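Side-chain contacts in gigastasin (Haementeria ghilianii, PDB 5UBM), which probably inhibits serine proteases, as other leech proteins of the antistasin family do: residues 57-60 with 66-69; 85-88 with 94-97. All blocks are in the same frame, centred on the assembly; numbering follows the deposited sequence.

Contact 1: residues 57-60 with 66-69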
loop_
_atom_site.group_PDB
_atom_site.type_symbol
_atom_site.label_atom_id
_atom_site.label_comp_id
_atom_site.label_asym_id
_atom_site.label_seq_id
_atom_site.Cartn_x
_atom_site.Cartn_y
_atom_site.Cartn_z
ATOM N N GLU C 57 -41.306 -18.629 10.162
ATOM C CA GLU C 57 -41.603 -18.029 8.869
ATOM C C GLU C 57 -41.387 -16.519 8.937
ATOM O O GLU C 57 -42.277 -15.738 8.599
ATOM C CB GLU C 57 -43.027 -18.352 8.442
ATOM N N ARG C 58 -40.197 -16.114 9.376
ATOM C CA ARG C 58 -39.913 -14.705 9.628
ATOM C C ARG C 58 -39.004 -14.074 8.576
ATOM O O ARG C 58 -38.318 -13.090 8.856
ATOM C CB ARG C 58 -39.282 -14.538 11.012
ATOM C CG ARG C 58 -40.131 -15.081 12.148
ATOM C CD ARG C 58 -41.280 -14.144 12.483
ATOM N NE ARG C 58 -40.814 -12.943 13.170
ATOM C CZ ARG C 58 -40.614 -12.864 14.482
ATOM N NH1 ARG C 58 -40.841 -13.917 15.256
ATOM N NH2 ARG C 58 -40.187 -11.730 15.023
ATOM N N TYR C 59 -39.003 -14.635 7.369
ATOM C CA TYR C 59 -38.246 -14.060 6.259
ATOM C C TYR C 59 -38.992 -12.888 5.630
ATOM O O TYR C 59 -40.227 -12.842 5.642
ATOM C CB TYR C 59 -37.958 -15.113 5.188
ATOM C CG TYR C 59 -37.063 -16.234 5.645
ATOM C CD1 TYR C 59 -35.690 -16.188 5.425
ATOM C CD2 TYR C 59 -37.587 -17.343 6.297
ATOM C CE1 TYR C 59 -34.863 -17.214 5.841
ATOM C CE2 TYR C 59 -36.772 -18.375 6.715
ATOM C CZ TYR C 59 -35.410 -18.307 6.487
ATOM O OH TYR C 59 -34.593 -19.333 6.907
ATOM N N GLN C 60 -38.239 -11.942 5.081
ATOM C CA GLN C 60 -38.833 -10.860 4.312
ATOM C C GLN C 60 -39.018 -11.298 2.867
ATOM O O GLN C 60 -38.421 -12.284 2.434
ATOM C CB GLN C 60 -37.968 -9.603 4.369
ATOM C CG GLN C 60 -37.765 -9.042 5.760
ATOM C CD GLN C 60 -36.997 -7.737 5.740
ATOM O OE1 GLN C 60 -36.992 -7.024 4.734
ATOM N NE2 GLN C 60 -36.335 -7.419 6.849
ATOM N N CYS C 66 -40.490 -12.841 -3.477
ATOM C CA CYS C 66 -39.391 -13.795 -3.382
ATOM C C CYS C 66 -38.741 -13.703 -2.011
ATOM O O CYS C 66 -38.613 -12.615 -1.453
ATOM C CB CYS C 66 -38.349 -13.538 -4.471
ATOM S SG CYS C 66 -39.024 -13.366 -6.132
ATOM N N ARG C 67 -38.324 -14.844 -1.474
ATOM C CA ARG C 67 -37.712 -14.877 -0.152
ATOM C C ARG C 67 -36.335 -14.216 -0.144
ATOM O O ARG C 67 -35.429 -14.627 -0.872
ATOM C CB ARG C 67 -37.592 -16.317 0.348
ATOM C CG ARG C 67 -37.241 -16.417 1.822
ATOM C CD ARG C 67 -36.782 -17.814 2.198
ATOM N NE ARG C 67 -35.482 -18.130 1.616
ATOM C CZ ARG C 67 -34.793 -19.235 1.881
ATOM N NH1 ARG C 67 -35.281 -20.135 2.725
ATOM N NH2 ARG C 67 -33.617 -19.440 1.305
ATOM N N LYS C 68 -36.187 -13.186 0.683
ATOM C CA LYS C 68 -34.890 -12.557 0.896
ATOM C C LYS C 68 -34.106 -13.325 1.951
ATOM O O LYS C 68 -34.658 -14.178 2.649
ATOM C CB LYS C 68 -35.052 -11.099 1.331
ATOM C CG LYS C 68 -35.804 -10.226 0.350
ATOM C CD LYS C 68 -36.004 -8.829 0.919
ATOM C CE LYS C 68 -36.839 -7.969 -0.014
ATOM N NZ LYS C 68 -37.190 -6.655 0.589
ATOM N N CYS C 69 -32.817 -13.029 2.067
ATOM C CA CYS C 69 -32.031 -13.566 3.169
ATOM C C CYS C 69 -31.891 -12.489 4.237
ATOM O O CYS C 69 -30.787 -12.076 4.597
ATOM C CB CYS C 69 -30.671 -14.064 2.685
ATOM S SG CYS C 69 -30.735 -15.748 2.016
#
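Lys68 N donates its hydrogen to Gln60 O over 3.0 Å, the shortest polar link between residues 57-60 and 66-69. The N-H points almost straight at the oxygen, at 170°. Lys68 CB and CG also pass close to this oxygen.

The ring contact is made by Tyr59 and Arg67. The two side chains run side by side and point the same way. Arg67 CG meets Tyr59 CB at 3.7 Å, at the foot of the ring. Further along, Arg67 CD lies over one face, 4.0 Å from the centroid of the Tyr59 ring, in a CH-pi contact. The guanidinium follows over the same face. Arg67 CZ is 4.8 Å from the Tyr59 ring centroid, a cation-pi contact with the two planes 20° apart. The Arg67 chain leaves with CG anti to the backbone N and bends at chi3 (69°), which lays its end over the ring. At the ring edge, Tyr59 CD1 is 3.6 Å from Lys68 O. Tyr59 OH is hydrogen-bonded to Cys54 N, which fixes the far end of the ring. An alanine here would lack the ring and the hydroxyl, and would probably leave the Arg67 guanidinium freer to turn and Cys54 N without this acceptor.

Gln60 and Lys68 make a lighter contact, with Gln60 CB 4.0 Å from Lys68 CD. Gln60 NE2 is hydrogen-bonded to Cys71 O and Cys74 O.

The contact joins strand 59-61 to strand 67-68 in a small, disulfide-rich antistasin-like unit. Disulfides of the flanking Cys66 and Cys69 tie strand 67-68 to Cys45 on strand 44-45 and to Cys50.

Contact 2: residues 85-88 with 94-97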
loop_
_atom_site.group_PDB
_atom_site.type_symbol
_atom_site.label_atom_id
_atom_site.label_comp_id
_atom_site.label_asym_id
_atom_site.label_seq_id
_atom_site.Cartn_x
_atom_site.Cartn_y
_atom_site.Cartn_z
ATOM N N TYR C 85 -16.757 -16.290 13.011
ATOM C CA TYR C 85 -17.844 -17.124 13.507
ATOM C C TYR C 85 -19.206 -16.545 13.145
ATOM O O TYR C 85 -20.214 -16.848 13.787
ATOM C CB TYR C 85 -17.731 -17.302 15.024
ATOM C CG TYR C 85 -16.497 -18.064 15.445
ATOM C CD1 TYR C 85 -16.411 -19.440 15.263
ATOM C CD2 TYR C 85 -15.416 -17.411 16.022
ATOM C CE1 TYR C 85 -15.282 -20.144 15.641
ATOM C CE2 TYR C 85 -14.283 -18.109 16.403
ATOM C CZ TYR C 85 -14.223 -19.473 16.211
ATOM O OH TYR C 85 -13.099 -20.169 16.591
ATOM N N GLY C 86 -19.228 -15.715 12.106
ATOM C CA GLY C 86 -20.455 -15.075 11.671
ATOM C C GLY C 86 -20.837 -13.896 12.549
ATOM O O GLY C 86 -20.284 -13.700 13.637
ATOM N N PHE C 87 -21.781 -13.096 12.068
ATOM C CA PHE C 87 -22.283 -11.972 12.848
ATOM C C PHE C 87 -23.136 -12.465 14.013
ATOM O O PHE C 87 -23.874 -13.447 13.887
ATOM C CB PHE C 87 -23.092 -11.020 11.965
ATOM C CG PHE C 87 -22.248 -10.080 11.151
ATOM C CD1 PHE C 87 -21.563 -10.531 10.031
ATOM C CD2 PHE C 87 -22.151 -8.742 11.496
ATOM C CE1 PHE C 87 -20.787 -9.667 9.276
ATOM C CE2 PHE C 87 -21.381 -7.868 10.743
ATOM C CZ PHE C 87 -20.694 -8.330 9.633
ATOM N N LYS C 88 -23.016 -11.791 15.150
ATOM C CA LYS C 88 -23.860 -12.091 16.292
ATOM C C LYS C 88 -25.301 -11.745 15.953
ATOM O O LYS C 88 -25.603 -10.608 15.594
ATOM C CB LYS C 88 -23.399 -11.320 17.526
ATOM C CG LYS C 88 -24.232 -11.605 18.762
ATOM C CD LYS C 88 -23.585 -11.036 20.011
ATOM C CE LYS C 88 -24.320 -11.493 21.257
ATOM N NZ LYS C 88 -24.456 -12.978 21.301
ATOM N N CYS C 94 -31.902 -10.975 13.450
ATOM C CA CYS C 94 -31.222 -9.747 13.049
ATOM C C CYS C 94 -29.740 -9.812 13.383
ATOM O O CYS C 94 -29.370 -10.021 14.537
ATOM C CB CYS C 94 -31.854 -8.532 13.732
ATOM S SG CYS C 94 -33.599 -8.268 13.353
ATOM N N GLU C 95 -28.896 -9.637 12.371
ATOM C CA GLU C 95 -27.458 -9.587 12.593
ATOM C C GLU C 95 -27.074 -8.214 13.119
ATOM O O GLU C 95 -27.542 -7.200 12.605
ATOM C CB GLU C 95 -26.687 -9.895 11.304
ATOM C CG GLU C 95 -27.125 -11.168 10.592
ATOM C CD GLU C 95 -26.027 -11.772 9.734
ATOM O OE1 GLU C 95 -25.723 -11.211 8.661
ATOM O OE2 GLU C 95 -25.468 -12.815 10.131
ATOM N N ALA C 96 -26.228 -8.184 14.145
ATOM C CA ALA C 96 -25.705 -6.926 14.682
ATOM C C ALA C 96 -24.976 -6.114 13.607
ATOM O O ALA C 96 -24.511 -6.662 12.608
ATOM C CB ALA C 96 -24.774 -7.199 15.855
ATOM N N PHE C 97 -24.886 -4.807 13.815
ATOM C CA PHE C 97 -24.290 -3.927 12.824
ATOM C C PHE C 97 -22.812 -4.224 12.630
ATOM O O PHE C 97 -22.315 -4.254 11.502
ATOM C CB PHE C 97 -24.471 -2.468 13.217
ATOM C CG PHE C 97 -23.981 -1.504 12.177
ATOM C CD1 PHE C 97 -24.808 -1.106 11.141
ATOM C CD2 PHE C 97 -22.690 -0.998 12.229
ATOM C CE1 PHE C 97 -24.359 -0.217 10.177
ATOM C CE2 PHE C 97 -22.236 -0.113 11.267
ATOM C CZ PHE C 97 -23.071 0.279 10.242
HETATM O O HOH W 1 -23.157 -14.166 9.726
#
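The Phe87 ring has Phe97 O and a water at its edge, and Ala96 O near it at an oblique angle. Phe97 O lies near the ring plane, 3.8 Å from Phe87 CE2. Ala96 O comes closer, 3.3 Å from Phe87 CD2. The water sits in the plane of the ring. Phe87 CG stands beside its backbone N and anti to the carbonyl carbon (chi1 -80°), which brings CD2 and CE2 up to Ala96 O and Phe97 O.

At the base of the ring, Phe87 CB meets the carboxylate of Glu95, with Glu95 OE2 3.5 Å away. The aliphatic part of Glu95 packs here too, its CB 3.8 Å from Phe87 CB. The edge water joins the two segments: it accepts from Phe87 N at 2.9 Å and donates to Glu95 OE2 at 2.7 Å. Glu95 thus reaches the backbone of the opposite segment through water.

The direct backbone bond runs from Ala96 N to Lys88 O, 2.9 Å long and nearly straight at 170°. Ala96 CB rests 3.5 Å from Lys88 O. This bond ties strand 87-89 to strand 95-96.

A neighbouring protein chain packs a basic side chain on Phe87 and sets an aromatic ring edge-to-face with Phe97, placing this face at an interface.

Chemically, the contact mixes one buried aromatic ring with backbone oxygens and an acid. Phe97 O, partly negative, probably meets the slightly positive ring edge. Lys78 makes a cation-pi contact with the Phe87 ring and a salt bridge with Glu95 OE1, and its charge is likely to keep Glu95 ionised and to offset the acid beside Phe87.

Contact 1 and contact 2 follow one another along the chain, in separate antistasin-like ranges. Their centres are about 17 Å apart and their nearest atoms about 7 Å apart, so they do not touch. The layout repeats: Tyr59 matches Phe87, Gln60 matches Lys88, and Cys66 matches Cys94. Both cysteines have a backbone N hydrogen-bonded to an aspartate side chain, Asp62 OD1 or Asp90 OD1. At the position after the cysteine, Arg67 lies over the Tyr59 ring, whereas Glu95 meets Phe87 CB and reaches its N through a water. This is consistent with two related units. Each also reaches another protein chain, through Cys69 O in contact 1 and mainly through aromatic residues in contact 2.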